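Local structure of 433aa long hypothetical phosphoribosylglycinamide formyl transferase (Pyrococcus horikoshii, 2DWC) at residues F207-E213 / V278-G284; M68-L74 / A92-A97. The protein is of unconfirmed function but is probably a PurT-like member of the ATP-grasp superfamily that holds bound ADP. Residues are numbered along the deposited sequence.

The two contacts lie in different domain families of one chain, and both segments of interaction 2 come earlier in the chain than those of interaction 1. Their centres are 33 Å apart on opposite sides of the chain's centre, and their nearest atoms stay about 16 Å apart, so they do not touch. Interaction 1 (207-213 with 278-284) is a buried antiparallel strand pair of the ATP-grasp domain that bears three residues of the ADP pocket: F207, E210 and F281. Interaction 2 (68-74 with 92-97) joins two helix starts of the preATP-grasp domain and is only partly buried; the side chain of A92 is still about 13 Å from the ADP.

Interaction 1: residues F207-E213 / V278-G284; sequences FDVEVTE and VEMFVKG. With ADP (adenosine-5'-diphosphate), chain H.
Strands 209-213 and 278-283 run antiparallel (153°, axes 4.7 Å apart): V209-V282, V211-M280 and E213-V278 are hydrogen-bonded pairs with side chains on one face, E210-F281 and T212-E279 non-hydrogen-bonded pairs on the other, ADP-facing at E210 and F281. F207 (chi1 p) stacks offset on F281 (centroids 4.6 Å, planes 11°), its CE1 3.6 Å from ADP N3; F281 CZ is 3.6 Å from ADP C5. In a classic beta bulge V282 O accepts from D208 N (2.7 Å) and weakly from V209 N (3.3 Å); D208 OD1 accepts from G284 N (3.1 Å). E210 (chi1 m, chi2 t) accepts from ADP O2' at OE1 (2.7 Å) and ADP O3' at OE2 (2.4 Å); one water donates to E210 OE2 (2.7 Å) and E279 OE1 (2.9 Å). V211 and M280 exchange N-to-O bonds of 2.9 Å. T212 OG1 donates to E279 OE2 (2.6 Å), E213 N to V278 O (2.8 Å). Carboxylate on ribose hydroxyls and aromatics beside adenine thus supply part of the ATP-grasp ADP pocket.

Interaction 2: residues M68-L74 / A92-A97; sequences MMDKDFL and AINLDA
M69, N94 and K71 have the largest buried areas, together nearly half of the 435 Å², where the loops leading into helices 71-81 and 95-103 meet along with the helices' first turns. The CA atoms of M69 and N94 are 4.3 Å apart. N94 N donates to M68 O (2.9 Å) and its ND2 to M69 O (3.0 Å, 175° at the hydrogen). Extended at D70 (psi 108°) and N94 (psi 117°), both backbones then turn helical; as N-caps, N94 OD1 (chi1 t) accepts from A97 N (2.8 Å) and D70 OD2 weakly from D72 N (2.9 Å) and F73 N (3.4 Å). Strands 62-65 and 85-88, which precede the helices, are the outermost of a parallel 3-2-1-4 sheet, so the segments meet at its C-terminal end in the Rossmann-like preATP-grasp domain, where M68 also touches V48 and D49. M69, all m, folds SD to 3.4 Å from A92 C. K71 lays CG 3.9 Å from A97 CB, its NZ salt-bridged to E100. L74 CD1 packs on I93 CG2 (3.8 Å).

Interaction 1: residues F207-E213 / V278-G284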
loop_
_atom_site.group_PDB
_atom_site.type_symbol
_atom_site.label_atom_id
_atom_site.label_comp_id
_atom_site.label_asym_id
_atom_site.label_seq_id
_atom_site.Cartn_x
_atom_site.Cartn_y
_atom_site.Cartn_z
ATOM N N PHE B 207 -12.844 24.500 -22.525
ATOM C CA PHE B 207 -11.855 24.557 -21.457
ATOM C C PHE B 207 -10.520 23.955 -21.885
ATOM O O PHE B 207 -10.435 23.208 -22.863
ATOM C CB PHE B 207 -12.389 23.841 -20.198
ATOM C CG PHE B 207 -12.776 22.416 -20.431
ATOM C CD1 PHE B 207 -14.117 22.061 -20.556
ATOM C CD2 PHE B 207 -11.809 21.425 -20.553
ATOM C CE1 PHE B 207 -14.488 20.745 -20.799
ATOM C CE2 PHE B 207 -12.162 20.095 -20.799
ATOM C CZ PHE B 207 -13.509 19.749 -20.923
ATOM N N ASP B 208 -9.481 24.299 -21.137
ATOM C CA ASP B 208 -8.130 23.809 -21.384
ATOM C C ASP B 208 -7.985 22.421 -20.781
ATOM O O ASP B 208 -7.387 21.524 -21.380
ATOM C CB ASP B 208 -7.120 24.735 -20.715
ATOM C CG ASP B 208 -7.095 26.125 -21.328
ATOM O OD1 ASP B 208 -6.706 27.071 -20.607
ATOM O OD2 ASP B 208 -7.445 26.254 -22.523
ATOM N N VAL B 209 -8.533 22.253 -19.585
ATOM C CA VAL B 209 -8.428 20.959 -18.923
ATOM C C VAL B 209 -9.501 20.799 -17.867
ATOM O O VAL B 209 -10.033 21.778 -17.359
ATOM C CB VAL B 209 -7.048 20.823 -18.253
ATOM C CG1 VAL B 209 -6.917 21.846 -17.116
ATOM C CG2 VAL B 209 -6.809 19.382 -17.766
ATOM N N GLU B 210 -9.823 19.552 -17.548
ATOM C CA GLU B 210 -10.815 19.275 -16.504
ATOM C C GLU B 210 -9.985 18.849 -15.306
ATOM O O GLU B 210 -8.961 18.170 -15.465
ATOM C CB GLU B 210 -11.696 18.095 -16.881
ATOM C CG GLU B 210 -12.283 18.114 -18.248
ATOM C CD GLU B 210 -13.180 16.921 -18.473
ATOM O OE1 GLU B 210 -13.124 16.357 -19.579
ATOM O OE2 GLU B 210 -13.945 16.550 -17.542
ATOM N N VAL B 211 -10.425 19.216 -14.110
ATOM C CA VAL B 211 -9.683 18.848 -12.908
ATOM C C VAL B 211 -10.609 18.266 -11.845
ATOM O O VAL B 211 -11.798 18.556 -11.797
ATOM C CB VAL B 211 -8.966 20.054 -12.277
ATOM C CG1 VAL B 211 -7.912 20.634 -13.250
ATOM C CG2 VAL B 211 -9.992 21.103 -11.922
ATOM N N THR B 212 -10.044 17.407 -11.009
ATOM C CA THR B 212 -10.815 16.835 -9.903
ATOM C C THR B 212 -10.140 17.383 -8.670
ATOM O O THR B 212 -8.914 17.219 -8.525
ATOM C CB THR B 212 -10.645 15.301 -9.815
ATOM O OG1 THR B 212 -11.098 14.666 -11.024
ATOM C CG2 THR B 212 -11.479 14.772 -8.654
ATOM N N GLU B 213 -10.878 18.118 -7.828
ATOM C CA GLU B 213 -10.300 18.587 -6.583
ATOM C C GLU B 213 -10.769 17.612 -5.493
ATOM O O GLU B 213 -11.986 17.500 -5.212
ATOM C CB GLU B 213 -10.762 20.012 -6.243
ATOM C CG GLU B 213 -10.196 20.515 -4.919
ATOM C CD GLU B 213 -8.673 20.403 -4.827
ATOM O OE1 GLU B 213 -8.010 20.648 -5.854
ATOM O OE2 GLU B 213 -8.131 20.092 -3.726
ATOM N N VAL B 278 -14.512 16.770 -6.544
ATOM C CA VAL B 278 -15.229 17.885 -7.182
ATOM C C VAL B 278 -14.668 18.120 -8.579
ATOM O O VAL B 278 -13.495 18.460 -8.734
ATOM C CB VAL B 278 -15.076 19.164 -6.324
ATOM C CG1 VAL B 278 -15.963 20.267 -6.923
ATOM C CG2 VAL B 278 -15.447 18.854 -4.850
ATOM N N GLU B 279 -15.525 17.989 -9.594
ATOM C CA GLU B 279 -15.121 18.101 -10.986
ATOM C C GLU B 279 -15.300 19.531 -11.471
ATOM O O GLU B 279 -16.356 20.096 -11.269
ATOM C CB GLU B 279 -15.979 17.170 -11.836
ATOM C CG GLU B 279 -15.710 15.667 -11.610
ATOM C CD GLU B 279 -14.255 15.324 -11.861
ATOM O OE1 GLU B 279 -13.687 15.827 -12.865
ATOM O OE2 GLU B 279 -13.681 14.553 -11.058
ATOM N N MET B 280 -14.270 20.089 -12.105
ATOM C CA MET B 280 -14.329 21.460 -12.606
ATOM C C MET B 280 -13.674 21.600 -13.972
ATOM O O MET B 280 -12.824 20.791 -14.347
ATOM C CB MET B 280 -13.607 22.380 -11.635
ATOM C CG MET B 280 -14.293 22.476 -10.280
ATOM S SD MET B 280 -13.392 23.514 -9.154
ATOM C CE MET B 280 -13.604 22.750 -7.599
ATOM N N PHE B 281 -14.085 22.624 -14.725
ATOM C CA PHE B 281 -13.473 22.903 -16.028
ATOM C C PHE B 281 -12.622 24.164 -15.819
ATOM O O PHE B 281 -13.036 25.089 -15.114
ATOM C CB PHE B 281 -14.549 23.208 -17.106
ATOM C CG PHE B 281 -15.565 22.110 -17.294
ATOM C CD1 PHE B 281 -15.177 20.770 -17.304
ATOM C CD2 PHE B 281 -16.906 22.418 -17.546
ATOM C CE1 PHE B 281 -16.098 19.749 -17.569
ATOM C CE2 PHE B 281 -17.837 21.417 -17.816
ATOM C CZ PHE B 281 -17.436 20.069 -17.831
ATOM N N VAL B 282 -11.438 24.206 -16.433
ATOM C CA VAL B 282 -10.562 25.365 -16.291
ATOM C C VAL B 282 -10.145 25.914 -17.650
ATOM O O VAL B 282 -9.742 25.161 -18.540
ATOM C CB VAL B 282 -9.254 25.009 -15.519
ATOM C CG1 VAL B 282 -8.354 26.265 -15.399
ATOM C CG2 VAL B 282 -9.590 24.474 -14.124
ATOM N N LYS B 283 -10.242 27.234 -17.805
ATOM C CA LYS B 283 -9.810 27.872 -19.059
ATOM C C LYS B 283 -9.096 29.134 -18.569
ATOM O O LYS B 283 -9.739 30.093 -18.146
ATOM C CB LYS B 283 -11.014 28.234 -19.933
ATOM C CG LYS B 283 -10.644 28.381 -21.411
ATOM C CD LYS B 283 -11.409 29.495 -22.064
ATOM C CE LYS B 283 -10.906 29.717 -23.482
ATOM N NZ LYS B 283 -11.225 31.115 -23.917
ATOM N N GLY B 284 -7.766 29.109 -18.570
ATOM C CA GLY B 284 -7.023 30.241 -18.053
ATOM C C GLY B 284 -7.268 30.373 -16.560
ATOM O O GLY B 284 -7.095 29.403 -15.815
HETATM P PB ADP H . -20.620 11.970 -16.432
HETATM O O1B ADP H . -20.387 11.568 -15.026
HETATM O O2B ADP H . -19.577 11.621 -17.610
HETATM O O3B ADP H . -22.092 12.306 -16.987
HETATM P PA ADP H . -20.631 14.590 -17.434
HETATM O O1A ADP H . -21.667 14.061 -18.349
HETATM O O2A ADP H . -21.176 15.857 -16.607
HETATM O O3A ADP H . -20.167 13.512 -16.332
HETATM O "O5'" ADP H . -19.313 15.060 -18.223
HETATM C "C5'" ADP H . -18.588 14.135 -19.036
HETATM C "C4'" ADP H . -17.637 14.916 -19.941
HETATM O "O4'" ADP H . -18.328 15.586 -21.008
HETATM C "C3'" ADP H . -16.982 16.036 -19.135
HETATM O "O3'" ADP H . -15.892 15.495 -18.384
HETATM C "C2'" ADP H . -16.453 16.855 -20.309
HETATM O "O2'" ADP H . -15.389 16.140 -20.943
HETATM C "C1'" ADP H . -17.684 16.857 -21.216
HETATM N N9 ADP H . -18.643 17.911 -20.811
HETATM C C8 ADP H . -19.697 17.758 -20.016
HETATM N N7 ADP H . -20.338 18.922 -19.898
HETATM C C5 ADP H . -19.689 19.817 -20.626
HETATM C C6 ADP H . -19.867 21.176 -20.883
HETATM N N6 ADP H . -20.910 21.825 -20.379
HETATM N N1 ADP H . -18.985 21.804 -21.675
HETATM C C2 ADP H . -17.965 21.161 -22.213
HETATM N N3 ADP H . -17.769 19.871 -21.993
HETATM C C4 ADP H . -18.604 19.179 -21.212
HETATM O O HOH W 1 -15.054 17.006 -15.089
#

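Interaction 2: residues M68-L74 / A92-A97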
loop_
_atom_site.group_PDB
_atom_site.type_symbol
_atom_site.label_atom_id
_atom_site.label_comp_id
_atom_site.label_asym_id
_atom_site.label_seq_id
_atom_site.Cartn_x
_atom_site.Cartn_y
_atom_site.Cartn_z
ATOM N N MET B 68 -27.279 -4.801 -4.456
ATOM C CA MET B 68 -27.146 -3.650 -3.580
ATOM C C MET B 68 -28.269 -2.618 -3.811
ATOM O O MET B 68 -28.344 -1.609 -3.110
ATOM C CB MET B 68 -25.680 -3.125 -3.652
ATOM C CG MET B 68 -24.514 -4.158 -3.017
ATOM S SD MET B 68 -23.107 -3.084 -2.989
ATOM C CE MET B 68 -22.839 -2.759 -4.729
ATOM N N MET B 69 -29.200 -2.922 -4.742
ATOM C CA MET B 69 -30.374 -2.087 -4.911
ATOM C C MET B 69 -31.512 -2.662 -4.043
ATOM O O MET B 69 -32.624 -2.096 -3.962
ATOM C CB MET B 69 -30.800 -2.017 -6.395
ATOM C CG MET B 69 -29.809 -1.250 -7.255
ATOM S SD MET B 69 -29.645 0.465 -6.661
ATOM C CE MET B 69 -31.327 1.055 -6.823
ATOM N N ASP B 70 -31.244 -3.775 -3.345
ATOM C CA ASP B 70 -32.255 -4.405 -2.480
ATOM C C ASP B 70 -32.055 -3.956 -1.043
ATOM O O ASP B 70 -31.074 -4.351 -0.376
ATOM C CB ASP B 70 -32.137 -5.937 -2.583
ATOM C CG ASP B 70 -33.067 -6.683 -1.592
ATOM O OD1 ASP B 70 -33.077 -7.929 -1.608
ATOM O OD2 ASP B 70 -33.778 -6.046 -0.805
ATOM N N LYS B 71 -32.964 -3.101 -0.562
ATOM C CA LYS B 71 -32.844 -2.575 0.803
ATOM C C LYS B 71 -32.766 -3.641 1.898
ATOM O O LYS B 71 -32.063 -3.472 2.888
ATOM C CB LYS B 71 -34.032 -1.652 1.094
ATOM C CG LYS B 71 -34.079 -1.189 2.493
ATOM C CD LYS B 71 -35.101 -0.027 2.610
ATOM C CE LYS B 71 -36.531 -0.543 2.521
ATOM N NZ LYS B 71 -37.542 0.611 2.615
ATOM N N ASP B 72 -33.531 -4.729 1.748
ATOM C CA ASP B 72 -33.552 -5.796 2.760
ATOM C C ASP B 72 -32.181 -6.504 2.858
ATOM O O ASP B 72 -31.769 -6.917 3.970
ATOM C CB ASP B 72 -34.526 -6.928 2.369
ATOM C CG ASP B 72 -35.985 -6.643 2.647
ATOM O OD1 ASP B 72 -36.344 -5.535 3.126
ATOM O OD2 ASP B 72 -36.775 -7.606 2.360
ATOM N N PHE B 73 -31.547 -6.714 1.707
ATOM C CA PHE B 73 -30.225 -7.349 1.677
ATOM C C PHE B 73 -29.242 -6.472 2.460
ATOM O O PHE B 73 -28.528 -6.949 3.354
ATOM C CB PHE B 73 -29.739 -7.539 0.224
ATOM C CG PHE B 73 -28.262 -7.805 0.120
ATOM C CD1 PHE B 73 -27.695 -8.871 0.800
ATOM C CD2 PHE B 73 -27.447 -6.979 -0.644
ATOM C CE1 PHE B 73 -26.299 -9.121 0.715
ATOM C CE2 PHE B 73 -26.066 -7.199 -0.751
ATOM C CZ PHE B 73 -25.476 -8.294 -0.054
ATOM N N LEU B 74 -29.209 -5.189 2.123
ATOM C CA LEU B 74 -28.300 -4.273 2.799
ATOM C C LEU B 74 -28.597 -4.185 4.287
ATOM O O LEU B 74 -27.662 -4.152 5.112
ATOM C CB LEU B 74 -28.346 -2.868 2.145
ATOM C CG LEU B 74 -27.929 -2.843 0.655
ATOM C CD1 LEU B 74 -28.016 -1.391 0.142
ATOM C CD2 LEU B 74 -26.494 -3.384 0.473
ATOM N N ALA B 92 -25.076 3.209 -7.577
ATOM C CA ALA B 92 -26.143 2.198 -7.689
ATOM C C ALA B 92 -26.368 1.378 -6.420
ATOM O O ALA B 92 -26.172 0.162 -6.372
ATOM C CB ALA B 92 -25.874 1.283 -8.858
ATOM N N ILE B 93 -26.759 2.087 -5.381
ATOM C CA ILE B 93 -27.052 1.484 -4.107
ATOM C C ILE B 93 -28.456 1.959 -3.741
ATOM O O ILE B 93 -28.878 3.048 -4.123
ATOM C CB ILE B 93 -26.023 1.935 -3.046
ATOM C CG1 ILE B 93 -24.673 1.257 -3.309
ATOM C CG2 ILE B 93 -26.505 1.598 -1.664
ATOM C CD1 ILE B 93 -23.542 1.932 -2.578
ATOM N N ASN B 94 -29.202 1.145 -3.014
ATOM C CA ASN B 94 -30.537 1.571 -2.612
ATOM C C ASN B 94 -30.429 2.829 -1.745
ATOM O O ASN B 94 -29.861 2.794 -0.641
ATOM C CB ASN B 94 -31.226 0.453 -1.825
ATOM C CG ASN B 94 -32.681 0.779 -1.501
ATOM O OD1 ASN B 94 -32.973 1.669 -0.688
ATOM N ND2 ASN B 94 -33.603 0.054 -2.142
ATOM N N LEU B 95 -30.987 3.955 -2.224
ATOM C CA LEU B 95 -30.872 5.205 -1.449
ATOM C C LEU B 95 -31.731 5.249 -0.188
ATOM O O LEU B 95 -31.310 5.789 0.839
ATOM C CB LEU B 95 -31.175 6.412 -2.360
ATOM C CG LEU B 95 -30.386 6.503 -3.663
ATOM C CD1 LEU B 95 -31.004 7.642 -4.520
ATOM C CD2 LEU B 95 -28.883 6.743 -3.394
ATOM N N ASP B 96 -32.939 4.688 -0.229
ATOM C CA ASP B 96 -33.746 4.647 0.988
ATOM C C ASP B 96 -32.977 3.895 2.094
ATOM O O ASP B 96 -33.064 4.222 3.262
ATOM C CB ASP B 96 -35.071 3.892 0.757
ATOM C CG ASP B 96 -36.109 4.728 0.010
ATOM O OD1 ASP B 96 -35.864 5.925 -0.223
ATOM O OD2 ASP B 96 -37.167 4.177 -0.347
ATOM N N ALA B 97 -32.253 2.848 1.721
ATOM C CA ALA B 97 -31.527 2.099 2.739
ATOM C C ALA B 97 -30.529 2.995 3.454
ATOM O O ALA B 97 -30.415 2.959 4.679
ATOM C CB ALA B 97 -30.766 0.882 2.102
#